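Local coordinates for PUM-HD domain-containing protein (Caenorhabditis elegans, PDB 7CGF) that binds RNA through its Pumilio homology domain and probably recognises short elements in the 3' untranslated regions of messenger RNAs, at residues H144-C149 / V171-D176; C149-N154 / I185-V190; V158-I163 / V198-E203. The protein carries 2 engineered substitutions. All blocks are in the same frame, centred on the assembly; numbering follows the deposited sequence. Where two conformers were deposited one is given.

Contact 1. Residues H144-C149 / V171-D176; sequences HVIHRC and VQFIVD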
loop_
_atom_site.group_PDB
_atom_site.type_symbol
_atom_site.label_atom_id
_atom_site.label_comp_id
_atom_site.label_asym_id
_atom_site.label_seq_id
_atom_site.Cartn_x
_atom_site.Cartn_y
_atom_site.Cartn_z
ATOM N N HIS A 144 15.356 3.052 14.710
ATOM C CA HIS A 144 15.868 2.026 15.609
ATOM C C HIS A 144 15.210 0.671 15.414
ATOM O O HIS A 144 15.762 -0.334 15.882
ATOM C CB HIS A 144 15.692 2.471 17.063
ATOM C CG HIS A 144 16.370 3.761 17.368
ATOM N ND1 HIS A 144 15.738 4.810 17.998
ATOM C CD2 HIS A 144 17.627 4.183 17.100
ATOM C CE1 HIS A 144 16.581 5.818 18.122
ATOM N NE2 HIS A 144 17.731 5.467 17.576
ATOM N N VAL A 145 14.047 0.618 14.762
ATOM C CA VAL A 145 13.298 -0.626 14.623
ATOM C C VAL A 145 12.829 -0.850 13.188
ATOM O O VAL A 145 11.896 -1.621 12.963
ATOM C CB VAL A 145 12.090 -0.654 15.589
ATOM C CG1 VAL A 145 12.554 -0.752 17.043
ATOM C CG2 VAL A 145 11.234 0.612 15.419
ATOM N N ILE A 146 13.513 -0.255 12.203
ATOM C CA ILE A 146 12.933 -0.157 10.858
ATOM C C ILE A 146 12.778 -1.526 10.167
ATOM O O ILE A 146 11.759 -1.765 9.509
ATOM C CB ILE A 146 13.733 0.855 10.010
ATOM C CG1 ILE A 146 13.150 1.001 8.599
ATOM C CG2 ILE A 146 15.218 0.495 9.967
ATOM C CD1 ILE A 146 11.676 1.429 8.537
ATOM N N HIS A 147 13.749 -2.452 10.293
ATOM C CA HIS A 147 13.584 -3.730 9.586
ATOM C C HIS A 147 12.365 -4.493 10.094
ATOM O O HIS A 147 11.542 -4.968 9.303
ATOM C CB HIS A 147 14.836 -4.611 9.686
ATOM C CG HIS A 147 14.726 -5.908 8.917
ATOM N ND1 HIS A 147 15.528 -6.207 7.833
ATOM C CD2 HIS A 147 13.907 -6.978 9.079
ATOM C CE1 HIS A 147 15.208 -7.403 7.363
ATOM N NE2 HIS A 147 14.225 -7.891 8.099
ATOM N N ARG A 148 12.216 -4.602 11.423
ATOM C CA ARG A 148 11.069 -5.322 11.957
ATOM C C ARG A 148 9.782 -4.561 11.683
ATOM O O ARG A 148 8.735 -5.165 11.416
ATOM C CB ARG A 148 11.271 -5.560 13.458
ATOM C CG ARG A 148 10.224 -6.464 14.102
ATOM C CD ARG A 148 10.596 -6.848 15.538
ATOM N NE ARG A 148 11.080 -5.704 16.314
ATOM C CZ ARG A 148 10.359 -5.048 17.219
ATOM N NH1 ARG A 148 9.119 -5.422 17.484
ATOM N NH2 ARG A 148 10.884 -4.020 17.868
ATOM N N CYS A 149 9.865 -3.232 11.699
ATOM C CA CYS A 149 8.696 -2.404 11.426
ATOM C C CYS A 149 8.127 -2.694 10.038
ATOM O O CYS A 149 6.908 -2.772 9.857
ATOM C CB CYS A 149 9.107 -0.938 11.556
ATOM S SG CYS A 149 7.856 0.164 12.175
ATOM N N VAL A 171 13.711 9.662 3.819
ATOM C CA VAL A 171 13.438 8.234 3.968
ATOM C C VAL A 171 14.545 7.393 3.363
ATOM O O VAL A 171 14.358 6.194 3.142
ATOM C CB VAL A 171 12.071 7.840 3.382
ATOM C CG1 VAL A 171 10.952 8.559 4.135
ATOM C CG2 VAL A 171 12.003 8.138 1.882
ATOM N N GLN A 172 15.696 8.002 3.055
ATOM C CA GLN A 172 16.832 7.214 2.584
ATOM C C GLN A 172 17.153 6.061 3.533
ATOM O O GLN A 172 17.519 4.974 3.073
ATOM C CB GLN A 172 18.058 8.117 2.407
ATOM C CG GLN A 172 19.238 7.399 1.769
ATOM C CD GLN A 172 18.946 6.929 0.370
ATOM O OE1 GLN A 172 18.424 7.672 -0.464
ATOM N NE2 GLN A 172 19.286 5.678 0.092
ATOM N N PHE A 173 16.974 6.254 4.846
ATOM C CA PHE A 173 17.278 5.180 5.787
ATOM C C PHE A 173 16.367 3.980 5.584
ATOM O O PHE A 173 16.755 2.849 5.908
ATOM C CB PHE A 173 17.211 5.684 7.235
ATOM C CG PHE A 173 15.814 5.800 7.798
ATOM C CD1 PHE A 173 15.064 6.958 7.607
ATOM C CD2 PHE A 173 15.272 4.771 8.545
ATOM C CE1 PHE A 173 13.782 7.063 8.132
ATOM C CE2 PHE A 173 13.983 4.872 9.083
ATOM C CZ PHE A 173 13.246 6.019 8.878
ATOM N N ILE A 174 15.159 4.199 5.045
ATOM C CA ILE A 174 14.266 3.087 4.724
ATOM C C ILE A 174 14.730 2.375 3.459
ATOM O O ILE A 174 14.729 1.141 3.386
ATOM C CB ILE A 174 12.812 3.592 4.579
ATOM C CG1 ILE A 174 12.329 4.215 5.890
ATOM C CG2 ILE A 174 11.893 2.457 4.065
ATOM C CD1 ILE A 174 10.998 5.002 5.749
ATOM N N VAL A 175 15.142 3.142 2.450
ATOM C CA VAL A 175 15.698 2.553 1.235
ATOM C C VAL A 175 16.943 1.736 1.569
ATOM O O VAL A 175 17.102 0.608 1.092
ATOM C CB VAL A 175 15.991 3.664 0.207
ATOM C CG1 VAL A 175 16.674 3.094 -1.025
ATOM C CG2 VAL A 175 14.685 4.372 -0.203
ATOM N N ASP A 176 17.831 2.278 2.413
ATOM C CA ASP A 176 19.042 1.546 2.798
ATOM C C ASP A 176 18.722 0.306 3.621
ATOM O O ASP A 176 19.550 -0.613 3.700
ATOM C CB ASP A 176 20.004 2.441 3.596
ATOM C CG ASP A 176 20.571 3.603 2.770
ATOM O OD1 ASP A 176 20.467 3.573 1.530
ATOM O OD2 ASP A 176 21.134 4.544 3.377
#

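Contact 2. Residues C149-N154 / I185-V190; sequences CMKDQN and IYEMSV. With nucleotides of chain B.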
loop_
_atom_site.group_PDB
_atom_site.type_symbol
_atom_site.label_atom_id
_atom_site.label_comp_id
_atom_site.label_asym_id
_atom_site.label_seq_id
_atom_site.Cartn_x
_atom_site.Cartn_y
_atom_site.Cartn_z
ATOM N N CYS A 149 9.865 -3.232 11.699
ATOM C CA CYS A 149 8.696 -2.404 11.426
ATOM C C CYS A 149 8.127 -2.694 10.038
ATOM O O CYS A 149 6.908 -2.772 9.857
ATOM C CB CYS A 149 9.107 -0.938 11.556
ATOM S SG CYS A 149 7.856 0.164 12.175
ATOM N N MET A 150 9.003 -2.882 9.048
ATOM C CA MET A 150 8.550 -3.029 7.668
ATOM C C MET A 150 7.733 -4.293 7.451
ATOM O O MET A 150 6.871 -4.327 6.564
ATOM C CB MET A 150 9.761 -3.005 6.738
ATOM C CG MET A 150 10.453 -1.666 6.759
ATOM S SD MET A 150 12.027 -1.785 5.870
ATOM C CE MET A 150 11.404 -2.728 4.546
ATOM N N LYS A 151 7.982 -5.344 8.230
ATOM C CA LYS A 151 7.272 -6.607 8.079
ATOM C C LYS A 151 6.133 -6.755 9.065
ATOM O O LYS A 151 5.559 -7.841 9.172
ATOM C CB LYS A 151 8.240 -7.778 8.250
ATOM C CG LYS A 151 9.312 -7.798 7.207
ATOM C CD LYS A 151 10.275 -8.931 7.462
ATOM C CE LYS A 151 9.677 -10.262 7.073
ATOM N NZ LYS A 151 10.739 -11.312 7.068
ATOM N N ASP A 152 5.834 -5.712 9.831
ATOM C CA ASP A 152 4.815 -5.795 10.867
ATOM C C ASP A 152 3.489 -5.281 10.327
ATOM O O ASP A 152 3.458 -4.288 9.593
ATOM C CB ASP A 152 5.225 -4.993 12.107
ATOM C CG ASP A 152 4.220 -5.130 13.224
ATOM O OD1 ASP A 152 4.130 -6.229 13.825
ATOM O OD2 ASP A 152 3.495 -4.146 13.484
ATOM N N GLN A 153 2.397 -5.964 10.706
ATOM C CA GLN A 153 1.060 -5.583 10.268
ATOM C C GLN A 153 0.775 -4.123 10.585
ATOM O O GLN A 153 0.137 -3.420 9.799
ATOM C CB GLN A 153 0.019 -6.467 10.967
ATOM C CG GLN A 153 -1.405 -6.129 10.655
ATOM C CD GLN A 153 -2.340 -7.062 11.420
ATOM O OE1 GLN A 153 -2.054 -7.421 12.562
ATOM N NE2 GLN A 153 -3.423 -7.473 10.796
ATOM N N ASN A 154 1.218 -3.663 11.749
ATOM C CA ASN A 154 1.021 -2.267 12.128
ATOM C C ASN A 154 2.171 -1.367 11.682
ATOM O O ASN A 154 1.941 -0.289 11.105
ATOM C CB ASN A 154 0.816 -2.194 13.647
ATOM C CG ASN A 154 -0.440 -2.908 14.077
ATOM O OD1 ASN A 154 -1.477 -2.812 13.410
ATOM N ND2 ASN A 154 -0.361 -3.641 15.182
ATOM N N ILE A 185 15.413 -7.356 -0.219
ATOM C CA ILE A 185 14.324 -6.964 -1.111
ATOM C C ILE A 185 13.470 -8.168 -1.477
ATOM O O ILE A 185 12.237 -8.072 -1.538
ATOM C CB ILE A 185 14.873 -6.244 -2.353
ATOM C CG1 ILE A 185 14.977 -4.763 -2.082
ATOM C CG2 ILE A 185 14.005 -6.520 -3.587
ATOM C CD1 ILE A 185 13.635 -4.076 -1.985
ATOM N N TYR A 186 14.091 -9.332 -1.660
ATOM C CA TYR A 186 13.303 -10.536 -1.894
ATOM C C TYR A 186 12.410 -10.831 -0.690
ATOM O O TYR A 186 11.198 -11.043 -0.838
ATOM C CB TYR A 186 14.217 -11.732 -2.188
ATOM C CG TYR A 186 13.405 -13.006 -2.277
ATOM C CD1 TYR A 186 12.737 -13.334 -3.441
ATOM C CD2 TYR A 186 13.253 -13.835 -1.169
ATOM C CE1 TYR A 186 11.964 -14.483 -3.514
ATOM C CE2 TYR A 186 12.474 -14.966 -1.226
ATOM C CZ TYR A 186 11.837 -15.281 -2.402
ATOM O OH TYR A 186 11.072 -16.417 -2.464
ATOM N N GLU A 187 13.012 -10.839 0.509
ATOM C CA GLU A 187 12.296 -11.133 1.748
ATOM C C GLU A 187 11.109 -10.198 1.915
ATOM O O GLU A 187 10.011 -10.632 2.291
ATOM C CB GLU A 187 13.261 -11.009 2.942
ATOM C CG GLU A 187 12.601 -10.860 4.332
ATOM C CD GLU A 187 13.519 -10.306 5.473
ATOM O OE1 GLU A 187 13.084 -10.347 6.650
ATOM O OE2 GLU A 187 14.651 -9.827 5.229
ATOM N N MET A 188 11.304 -8.918 1.612
ATOM C CA MET A 188 10.209 -7.958 1.769
ATOM C C MET A 188 9.161 -8.138 0.682
ATOM O O MET A 188 7.950 -8.034 0.945
ATOM C CB MET A 188 10.746 -6.522 1.750
ATOM C CG MET A 188 11.657 -6.155 2.920
ATOM S SD MET A 188 10.727 -6.189 4.464
ATOM C CE MET A 188 12.087 -5.955 5.643
ATOM N N SER A 189 9.603 -8.386 -0.555
ATOM C CA SER A 189 8.661 -8.492 -1.662
ATOM C C SER A 189 7.732 -9.693 -1.534
ATOM O O SER A 189 6.641 -9.673 -2.115
ATOM C CB SER A 189 9.401 -8.581 -2.994
ATOM O OG SER A 189 10.139 -7.393 -3.233
ATOM N N VAL A 190 8.136 -10.750 -0.823
ATOM C CA VAL A 190 7.267 -11.918 -0.671
ATOM C C VAL A 190 6.574 -11.952 0.686
ATOM O O VAL A 190 5.944 -12.961 1.031
ATOM C CB VAL A 190 8.034 -13.220 -0.946
ATOM C CG1 VAL A 190 8.740 -13.090 -2.296
ATOM C CG2 VAL A 190 9.033 -13.510 0.157
ATOM P P A B 6 -4.590 -6.651 7.311
ATOM O OP1 A B 6 -4.179 -7.627 8.345
ATOM O OP2 A B 6 -5.928 -6.682 6.679
ATOM O "O5'" A B 6 -4.423 -5.194 7.940
ATOM C "C5'" A B 6 -5.525 -4.557 8.573
ATOM C "C4'" A B 6 -5.238 -4.240 10.022
ATOM O "O4'" A B 6 -4.022 -3.469 10.128
ATOM C "C3'" A B 6 -6.297 -3.392 10.701
ATOM O "O3'" A B 6 -7.333 -4.205 11.209
ATOM C "C2'" A B 6 -5.527 -2.646 11.792
ATOM O "O2'" A B 6 -5.432 -3.443 12.968
ATOM C "C1'" A B 6 -4.132 -2.516 11.168
ATOM N N9 A B 6 -3.852 -1.179 10.594
ATOM C C8 A B 6 -2.837 -0.335 10.996
ATOM N N7 A B 6 -2.794 0.803 10.314
ATOM C C5 A B 6 -3.854 0.688 9.414
ATOM C C6 A B 6 -4.355 1.550 8.414
ATOM N N6 A B 6 -3.817 2.742 8.132
ATOM N N1 A B 6 -5.424 1.152 7.697
ATOM C C2 A B 6 -5.972 -0.044 7.959
ATOM N N3 A B 6 -5.597 -0.940 8.868
ATOM C C4 A B 6 -4.513 -0.526 9.569
#

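Contact 3. Residues V158-I163 / V198-E203; sequences VVQKAI and VQRCLE. With nucleotides of chain B.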
loop_
_atom_site.group_PDB
_atom_site.type_symbol
_atom_site.label_atom_id
_atom_site.label_comp_id
_atom_site.label_asym_id
_atom_site.label_seq_id
_atom_site.Cartn_x
_atom_site.Cartn_y
_atom_site.Cartn_z
ATOM N N VAL A 158 2.877 2.552 9.335
ATOM C CA VAL A 158 3.647 3.724 9.739
ATOM C C VAL A 158 4.735 4.009 8.710
ATOM O O VAL A 158 4.968 5.166 8.333
ATOM C CB VAL A 158 4.247 3.515 11.143
ATOM C CG1 VAL A 158 5.102 4.716 11.543
ATOM C CG2 VAL A 158 3.136 3.235 12.173
ATOM N N VAL A 159 5.433 2.958 8.252
ATOM C CA VAL A 159 6.492 3.139 7.250
ATOM C C VAL A 159 5.903 3.617 5.930
ATOM O O VAL A 159 6.476 4.485 5.257
ATOM C CB VAL A 159 7.292 1.837 7.075
ATOM C CG1 VAL A 159 8.289 1.946 5.885
ATOM C CG2 VAL A 159 8.040 1.521 8.339
ATOM N N GLN A 160 4.772 3.045 5.516
ATOM C CA GLN A 160 4.176 3.495 4.258
ATOM C C GLN A 160 3.749 4.954 4.346
ATOM O O GLN A 160 3.935 5.717 3.391
ATOM C CB GLN A 160 2.988 2.622 3.884
ATOM C CG GLN A 160 3.409 1.252 3.373
ATOM C CD GLN A 160 2.211 0.349 3.195
ATOM O OE1 GLN A 160 1.412 0.534 2.275
ATOM N NE2 GLN A 160 2.074 -0.633 4.087
ATOM N N LYS A 161 3.161 5.358 5.477
ATOM C CA LYS A 161 2.781 6.758 5.637
ATOM C C LYS A 161 4.001 7.663 5.555
ATOM O O LYS A 161 3.946 8.738 4.945
ATOM C CB LYS A 161 2.051 6.964 6.970
ATOM C CG LYS A 161 1.465 8.370 7.161
ATOM C CD LYS A 161 0.405 8.676 6.109
ATOM C CE LYS A 161 -0.982 8.215 6.527
ATOM N NZ LYS A 161 -2.011 8.613 5.515
ATOM N N ALA A 162 5.116 7.246 6.164
ATOM C CA ALA A 162 6.341 8.041 6.077
ATOM C C ALA A 162 6.773 8.229 4.625
ATOM O O ALA A 162 7.142 9.337 4.208
ATOM C CB ALA A 162 7.458 7.377 6.878
ATOM N N ILE A 163 6.775 7.141 3.850
ATOM C CA ILE A 163 7.181 7.224 2.446
ATOM C C ILE A 163 6.237 8.117 1.662
ATOM O O ILE A 163 6.661 8.838 0.746
ATOM C CB ILE A 163 7.269 5.803 1.844
ATOM C CG1 ILE A 163 8.412 5.032 2.506
ATOM C CG2 ILE A 163 7.479 5.848 0.325
ATOM C CD1 ILE A 163 8.301 3.507 2.327
ATOM N N VAL A 198 7.697 -1.915 -0.195
ATOM C CA VAL A 198 8.443 -1.849 -1.455
ATOM C C VAL A 198 7.635 -1.111 -2.513
ATOM O O VAL A 198 8.163 -0.254 -3.236
ATOM C CB VAL A 198 8.833 -3.257 -1.930
ATOM C CG1 VAL A 198 9.556 -3.189 -3.309
ATOM C CG2 VAL A 198 9.692 -3.971 -0.899
ATOM N N GLN A 199 6.336 -1.418 -2.618
ATOM C CA GLN A 199 5.509 -0.724 -3.599
ATOM C C GLN A 199 5.469 0.777 -3.338
ATOM O O GLN A 199 5.545 1.577 -4.283
ATOM C CB GLN A 199 4.099 -1.304 -3.603
ATOM C CG GLN A 199 4.082 -2.705 -4.176
ATOM C CD GLN A 199 2.753 -3.385 -3.981
ATOM O OE1 GLN A 199 1.748 -2.975 -4.564
ATOM N NE2 GLN A 199 2.730 -4.428 -3.139
ATOM N N ARG A 200 5.322 1.179 -2.071
ATOM C CA ARG A 200 5.261 2.601 -1.748
ATOM C C ARG A 200 6.570 3.297 -2.110
ATOM O O ARG A 200 6.566 4.412 -2.652
ATOM C CB ARG A 200 4.916 2.779 -0.265
ATOM C CG ARG A 200 4.008 3.962 0.064
ATOM C CD ARG A 200 2.629 3.876 -0.588
ATOM N NE ARG A 200 1.905 2.676 -0.175
ATOM C CZ ARG A 200 1.515 1.699 -0.997
ATOM N NH1 ARG A 200 0.872 0.636 -0.518
ATOM N NH2 ARG A 200 1.740 1.778 -2.294
ATOM N N CYS A 201 7.704 2.633 -1.856
ATOM C CA CYS A 201 8.993 3.182 -2.269
ATOM C C CYS A 201 9.071 3.373 -3.776
ATOM O O CYS A 201 9.573 4.404 -4.252
ATOM C CB CYS A 201 10.125 2.275 -1.801
ATOM S SG CYS A 201 10.408 2.407 -0.054
ATOM N N LEU A 202 8.593 2.394 -4.554
ATOM C CA LEU A 202 8.635 2.527 -6.013
ATOM C C LEU A 202 7.761 3.675 -6.501
ATOM O O LEU A 202 8.080 4.303 -7.522
ATOM C CB LEU A 202 8.203 1.213 -6.669
ATOM C CG LEU A 202 9.124 0.036 -6.381
ATOM C CD1 LEU A 202 8.470 -1.254 -6.892
ATOM C CD2 LEU A 202 10.485 0.257 -7.027
ATOM N N GLU A 203 6.679 3.974 -5.779
ATOM C CA GLU A 203 5.773 5.062 -6.141
ATOM C C GLU A 203 6.342 6.435 -5.816
ATOM O O GLU A 203 6.129 7.382 -6.581
ATOM C CB GLU A 203 4.440 4.907 -5.414
ATOM C CG GLU A 203 3.569 3.804 -5.946
ATOM C CD GLU A 203 2.484 3.427 -4.966
ATOM O OE1 GLU A 203 2.470 3.991 -3.847
ATOM O OE2 GLU A 203 1.650 2.562 -5.315
ATOM P P A B 4 -7.633 -11.294 -3.363
ATOM O OP1 A B 4 -8.461 -12.007 -2.362
ATOM O OP2 A B 4 -8.245 -10.269 -4.236
ATOM O "O5'" A B 4 -6.432 -10.624 -2.575
ATOM C "C5'" A B 4 -5.889 -11.286 -1.451
ATOM C "C4'" A B 4 -4.637 -10.625 -0.949
ATOM O "O4'" A B 4 -3.836 -10.135 -2.049
ATOM C "C3'" A B 4 -4.792 -9.398 -0.071
ATOM O "O3'" A B 4 -5.218 -9.694 1.246
ATOM C "C2'" A B 4 -3.391 -8.812 -0.124
ATOM O "O2'" A B 4 -2.525 -9.543 0.728
ATOM C "C1'" A B 4 -2.992 -9.112 -1.571
ATOM N N9 A B 4 -3.047 -7.913 -2.426
ATOM C C8 A B 4 -4.008 -7.254 -3.155
ATOM N N7 A B 4 -3.529 -6.172 -3.758
ATOM C C5 A B 4 -2.181 -6.126 -3.374
ATOM C C6 A B 4 -1.078 -5.281 -3.622
ATOM N N6 A B 4 -1.077 -4.181 -4.378
ATOM N N1 A B 4 0.096 -5.606 -3.048
ATOM C C2 A B 4 0.202 -6.671 -2.286
ATOM N N3 A B 4 -0.754 -7.539 -1.974
ATOM C C4 A B 4 -1.906 -7.193 -2.555
ATOM P P G B 5 -5.998 -8.590 2.120
ATOM O OP1 G B 5 -6.546 -9.301 3.299
ATOM O OP2 G B 5 -6.908 -7.807 1.247
ATOM O "O5'" G B 5 -4.858 -7.586 2.609
ATOM C "C5'" G B 5 -3.703 -8.052 3.294
ATOM C "C4'" G B 5 -2.890 -6.912 3.861
ATOM O "O4'" G B 5 -2.605 -5.940 2.827
ATOM C "C3'" G B 5 -3.558 -6.104 4.960
ATOM O "O3'" G B 5 -3.420 -6.729 6.218
ATOM C "C2'" G B 5 -2.852 -4.754 4.876
ATOM O "O2'" G B 5 -1.608 -4.790 5.557
ATOM C "C1'" G B 5 -2.573 -4.641 3.378
ATOM N N9 G B 5 -3.568 -3.814 2.677
ATOM C C8 G B 5 -4.831 -4.182 2.279
ATOM N N7 G B 5 -5.467 -3.226 1.658
ATOM C C5 G B 5 -4.565 -2.168 1.656
ATOM C C6 G B 5 -4.687 -0.862 1.123
ATOM O O6 G B 5 -5.650 -0.348 0.535
ATOM N N1 G B 5 -3.530 -0.121 1.335
ATOM C C2 G B 5 -2.392 -0.563 1.965
ATOM N N2 G B 5 -1.402 0.338 2.053
ATOM N N3 G B 5 -2.259 -1.781 2.478
ATOM C C4 G B 5 -3.384 -2.517 2.282
#

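Contact 1. Residues H144-C149 / V171-D176
Ile-146 carries one side of this buried contact alone, reaching across to both Phe-173 and Ile-174. Its CG1 stands anti to the backbone N (chi1 -179°), a setting that carries the ethyl branch toward helix 172-178. CG1 meets the aromatic ring at one atom, 4.0 Å from Phe-173 CE2, and the approach is oblique. CB of Ile-146 lies almost as close to that same ring carbon. Further out, the terminal methyl passes on to the second partner: Ile-146 CD1 lies 3.9 Å from Ile-174 CG1, the two side chains crossing at about a right angle. Phe-173 and Ile-174 also pack on each other, because Ile-174 CG1 sits over one face of the ring, 3.6 Å above its plane and displaced toward the rim. Ile-174 CG1 thus touches both the Phe-173 ring and the Ile-146 methyl. No hydrogen bond links the two segments; the grip is hydrocarbon throughout. Along helix 172-178 itself, Gln-172 NE2 donates to Asp-176 OD1 at 2.8 Å, one turn on, while Gln-172 OE1 reaches out to accept from Gln-209 of helix 207-219. What the two segments join are helices 146-150 and 172-178, inside the stretch predicted as one Pumilio repeat. The helix between them in sequence, 155-165, closes the core: its Val-159 is touched by Ile-146 and Ile-174 alike, and its Ile-163 packs on Ile-174.

Contact 2. Residues C149-N154 / I185-V190
Two methionine methyls press together here more tightly than carbons usually do: Met-150 CE lies 3.5 Å from Met-188 CE. The side chains cross at about a right angle, and Met-150 CE also approaches the sulfur of Met-188. Met-150 is bent at its last torsion (chi3 43°), which turns its methyl back toward its partner, while Leu-178 of helix 172-178 touches both methionines. Lys-151 likewise crosses Met-188 at about a right angle, its CG 3.5 Å from Met-188 SD. A bend at chi3 (75°) then lifts the ammonium away from the methionine to the carboxylate of Glu-187. There Lys-151 NZ donates to Glu-187 OE1 at 2.6 Å, a short salt bridge that uses the anti lone pair, on the side away from the other oxygen. The same OE1 accepts from His-147 NE2. With an alanine here instead of Lys-151, Glu-187 would probably be left without its ammonium partner, and the Met-188 sulfur without the lysine CG now against it. Beyond the lysine, the chain turns toward the RNA: Asp-152 OD2 receives Asn-154 N at 2.9 Å, capping the turn into the next helix, and Gln-153 NE2 donates to OP1 of A6 of chain B at 2.6 Å. Between the two predicted Pumilio repeats the chemistry is thus layered, with thioether and methyl contacts inside and a charged pair on the more exposed side. With both Lys-151 and His-147 at one oxygen, Glu-187 is likely to stay ionised, and the imidazole, whose ND1 bonds to Glu-180, probably leans toward the protonated form.

Contact 3. Residues V158-I163 / V198-E203
Arg-200 leans toward helix 158-163 from its first carbon, CB lying 4.0 Å from Ile-163 CG2. CG keeps to the same methyl and also comes near the backbone oxygen of Gln-160. Bends at chi2 and chi3 (62° and 60°) then fold the chain so that the NE/NH1 edge of the guanidinium reaches Gln-160 OE1. NE makes a weak hydrogen bond to Gln-160 OE1 and NH1 a firmer one, with Arg-200 NH1 2.8 Å from Gln-160 OE1; the amide and guanidinium planes stand 47° apart. NH2 forms a salt bridge with Glu-203 OE1 at 2.8 Å, close to the guanidinium plane. The amide oxygen has another donor, N2 of G5 of chain B, 2.8 Å from Gln-160 OE1, and the amide's NE2 donates to Cys-156 O, which probably fixes its rotation. One residue earlier, Gln-199 NE2 donates to N1 of A4 of chain B at 2.9 Å, on the Watson-Crick edge typical of Pumilio base reading. The segments run parallel, axes within 9.3 Å, and each offers a glutamine, Gln-160 to G5 and Gln-199 to the preceding A4. Arg-200, held by Glu-203, acts chiefly through Gln-160: it probably polarises its carbonyl and steadies it as an acceptor for the guanine amino group.

In the fold
The three contacts form a compact group near the middle of the arched Pumilio domain, each centre about 11 Å from the other two. Along the chain come helices 146-150, 155-165, 172-178, 184-189 and 194-204, and the segments of any two contacts alternate. Contact 1 lies within one predicted repeat; contacts 2 and 3 each join it to the next. Contacts 1 and 2 share Cys-149 and helix 146-150, whereas contact 3 meets contact 1 through Val-159 and contact 2 through Val-198. Repeat core and repeat-to-repeat packing are therefore continuous, which probably contributes to the spacing of helices 155-165 and 194-204 that read neighbouring bases of the bound RNA.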